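Local coordinates for malate dehydrogenase (Porphyromonas gingivalis, PDB 3FI9), which probably catalyses the NAD-dependent interconversion of malate and oxaloacetate, at residues 14-19 against 45-50. Residues are numbered along the deposited sequence; the frame is centred on the assembly and turned at random.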
ATOM      1  N   VAL A  14       2.347   9.773 -12.436  1.00 16.28           N
ATOM      2  CA  VAL A  14       2.064   9.336 -13.788  1.00 16.75           C
ATOM      3  C   VAL A  14       2.086   7.807 -13.846  1.00 16.48           C
ATOM      4  O   VAL A  14       2.976   7.195 -13.295  1.00 16.04           O
ATOM      5  CB  VAL A  14       3.088   9.952 -14.798  1.00 17.25           C
ATOM      6  CG1 VAL A  14       2.904   9.361 -16.175  1.00 16.82           C
ATOM      7  CG2 VAL A  14       2.906  11.427 -14.865  1.00 17.95           C
ATOM      8  N   GLY A  15       1.092   7.194 -14.479  1.00 14.64           N
ATOM      9  CA  GLY A  15       1.037   5.746 -14.522  1.00 17.17           C
ATOM     10  C   GLY A  15       0.226   5.213 -13.362  1.00 16.50           C
ATOM     11  O   GLY A  15       0.429   4.089 -12.936  1.00 17.04           O
ATOM     12  N   ALA A  16      -0.682   6.045 -12.853  1.00 16.88           N
ATOM     13  CA  ALA A  16      -1.431   5.758 -11.613  1.00 17.41           C
ATOM     14  C   ALA A  16      -2.452   4.608 -11.702  1.00 18.05           C
ATOM     15  O   ALA A  16      -2.899   4.100 -10.667  1.00 16.25           O
ATOM     16  CB  ALA A  16      -2.158   7.059 -11.135  1.00 16.58           C
ATOM     17  N   ALA A  17      -2.839   4.199 -12.920  1.00 18.24           N
ATOM     18  CA  ALA A  17      -3.851   3.144 -13.031  1.00 19.35           C
ATOM     19  C   ALA A  17      -3.289   1.754 -12.756  1.00 19.16           C
ATOM     20  O   ALA A  17      -4.039   0.835 -12.452  1.00 19.64           O
ATOM     21  CB  ALA A  17      -4.555   3.170 -14.408  1.00 19.32           C
ATOM     22  N   GLY A  18      -1.970   1.611 -12.906  1.00 18.99           N
ATOM     23  CA  GLY A  18      -1.276   0.353 -12.677  1.00 18.52           C
ATOM     24  C   GLY A  18      -1.078  -0.092 -11.226  1.00 18.45           C
ATOM     25  O   GLY A  18      -1.387   0.634 -10.259  1.00 17.89           O
ATOM     26  N   MET A  19      -0.578  -1.315 -11.085  1.00 17.85           N
ATOM     27  CA  MET A  19      -0.320  -1.897  -9.784  1.00 17.72           C
ATOM     28  C   MET A  19       0.719  -1.093  -9.011  1.00 17.24           C
ATOM     29  O   MET A  19       0.535  -0.785  -7.822  1.00 15.71           O
ATOM     30  CB  MET A  19       0.076  -3.375  -9.942  1.00 18.43           C
ATOM     31  CG  MET A  19      -1.119  -4.274 -10.452  1.00 20.99           C
ATOM     32  SD  MET A  19      -2.519  -4.347  -9.287  1.00 21.94           S
ATOM     33  CE  MET A  19      -1.696  -4.921  -7.837  1.00 26.14           C
ATOM     34  N   VAL A  45     -10.486   4.165 -17.537  1.00 24.13           N
ATOM     35  CA  VAL A  45     -11.354   3.332 -16.724  1.00 23.78           C
ATOM     36  C   VAL A  45     -10.589   2.739 -15.527  1.00 22.69           C
ATOM     37  O   VAL A  45     -11.068   2.783 -14.399  1.00 23.45           O
ATOM     38  CB  VAL A  45     -12.071   2.254 -17.572  1.00 24.24           C
ATOM     39  CG1 VAL A  45     -12.730   1.219 -16.655  1.00 24.33           C
ATOM     40  CG2 VAL A  45     -13.091   2.939 -18.421  1.00 24.77           C
ATOM     41  N   GLY A  46      -9.381   2.251 -15.776  1.00 21.89           N
ATOM     42  CA  GLY A  46      -8.572   1.704 -14.734  1.00 20.33           C
ATOM     43  C   GLY A  46      -8.257   2.788 -13.747  1.00 19.84           C
ATOM     44  O   GLY A  46      -8.289   2.520 -12.561  1.00 21.45           O
ATOM     45  N   LEU A  47      -7.999   4.013 -14.239  1.00 18.24           N
ATOM     46  CA  LEU A  47      -7.672   5.161 -13.392  1.00 18.75           C
ATOM     47  C   LEU A  47      -8.815   5.455 -12.448  1.00 18.54           C
ATOM     48  O   LEU A  47      -8.611   5.711 -11.265  1.00 15.18           O
ATOM     49  CB  LEU A  47      -7.410   6.437 -14.218  1.00 17.93           C
ATOM     50  CG  LEU A  47      -6.976   7.753 -13.521  1.00 17.22           C
ATOM     51  CD1 LEU A  47      -5.742   7.583 -12.586  1.00 16.51           C
ATOM     52  CD2 LEU A  47      -6.693   8.817 -14.548  1.00 21.90           C
ATOM     53  N   GLU A  48     -10.028   5.463 -12.993  1.00 17.74           N
ATOM     54  CA  GLU A  48     -11.176   5.763 -12.157  1.00 18.78           C
ATOM     55  C   GLU A  48     -11.328   4.758 -11.013  1.00 17.61           C
ATOM     56  O   GLU A  48     -11.743   5.141  -9.919  1.00 17.96           O
ATOM     57  CB  GLU A  48     -12.479   5.797 -12.972  1.00 18.63           C
ATOM     58  CG  GLU A  48     -13.658   6.208 -12.127  1.00 23.15           C
ATOM     59  CD  GLU A  48     -14.967   6.262 -12.928  1.00 27.67           C
ATOM     60  OE1 GLU A  48     -14.918   6.164 -14.174  1.00 30.15           O
ATOM     61  OE2 GLU A  48     -16.029   6.453 -12.299  1.00 29.78           O
ATOM     62  N   GLY A  49     -11.018   3.486 -11.265  1.00 16.75           N
ATOM     63  CA  GLY A  49     -11.187   2.469 -10.229  1.00 16.44           C
ATOM     64  C   GLY A  49     -10.171   2.707  -9.128  1.00 15.62           C
ATOM     65  O   GLY A  49     -10.451   2.459  -7.941  1.00 16.30           O
ATOM     66  N   VAL A  50      -8.981   3.148  -9.535  1.00 15.88           N
ATOM     67  CA  VAL A  50      -7.942   3.456  -8.566  1.00 15.96           C
ATOM     68  C   VAL A  50      -8.380   4.619  -7.689  1.00 16.96           C
ATOM     69  O   VAL A  50      -8.256   4.518  -6.482  1.00 16.96           O
ATOM     70  CB  VAL A  50      -6.600   3.753  -9.194  1.00 15.27           C
ATOM     71  CG1 VAL A  50      -5.610   4.141  -8.125  1.00 14.87           C
ATOM     72  CG2 VAL A  50      -6.100   2.528 -10.003  1.00 18.25           C
TER
HETATM   73  O   HOH W   1      -7.000  -0.032 -12.232  1.00 33.76           O
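The methyl group of A17 lies against the backbone of helix 44-57, its CB 3.5 Å from L47 N and 3.8 Å from G46 C. G46 suits this place because it has no side chain: a CB there would point at the loop and come within 3.6 Å of A17 CB. The main chains can therefore approach closely, with the CA atoms of A17 and L47 4.3 Å apart. In L47, CG is anti to the backbone N (chi1 -177°), and the CD1 methyl meets A16 CB at 3.9 Å, methyl to methyl. One turn further, V50 points its CB toward the loop. Its chi1 of 177° leaves CG2 beside the backbone N and anti to the carbonyl carbon, where it touches A16 O and A17 O, 3.6 Å from each. CG1 also approaches A16 O, at 3.7 Å, so branching at CB lets V50 bring two methyls to the loop. No direct hydrogen bond joins the segments; instead one water donates to A17 O and to G46 O, the latter also accepting the helical N-H of V50. The single methyls of A16 and A17 let the loop lie close against helix 44-57, and L39 of strand 37-40 touches A16, L47 and V50 from the sheet. D41, a predicted NAD-binding residue, accepts a hydrogen bond from A17 N through OD2. G15, whose phi of 92° would jam a CB against the preceding carbonyl oxygen, begins a type I turn ending at G18, the N-cap of helix 19-30. Following strand 10-14, this is the glycine-rich dinucleotide-binding loop of a Rossmann fold, predicted to bind NAD.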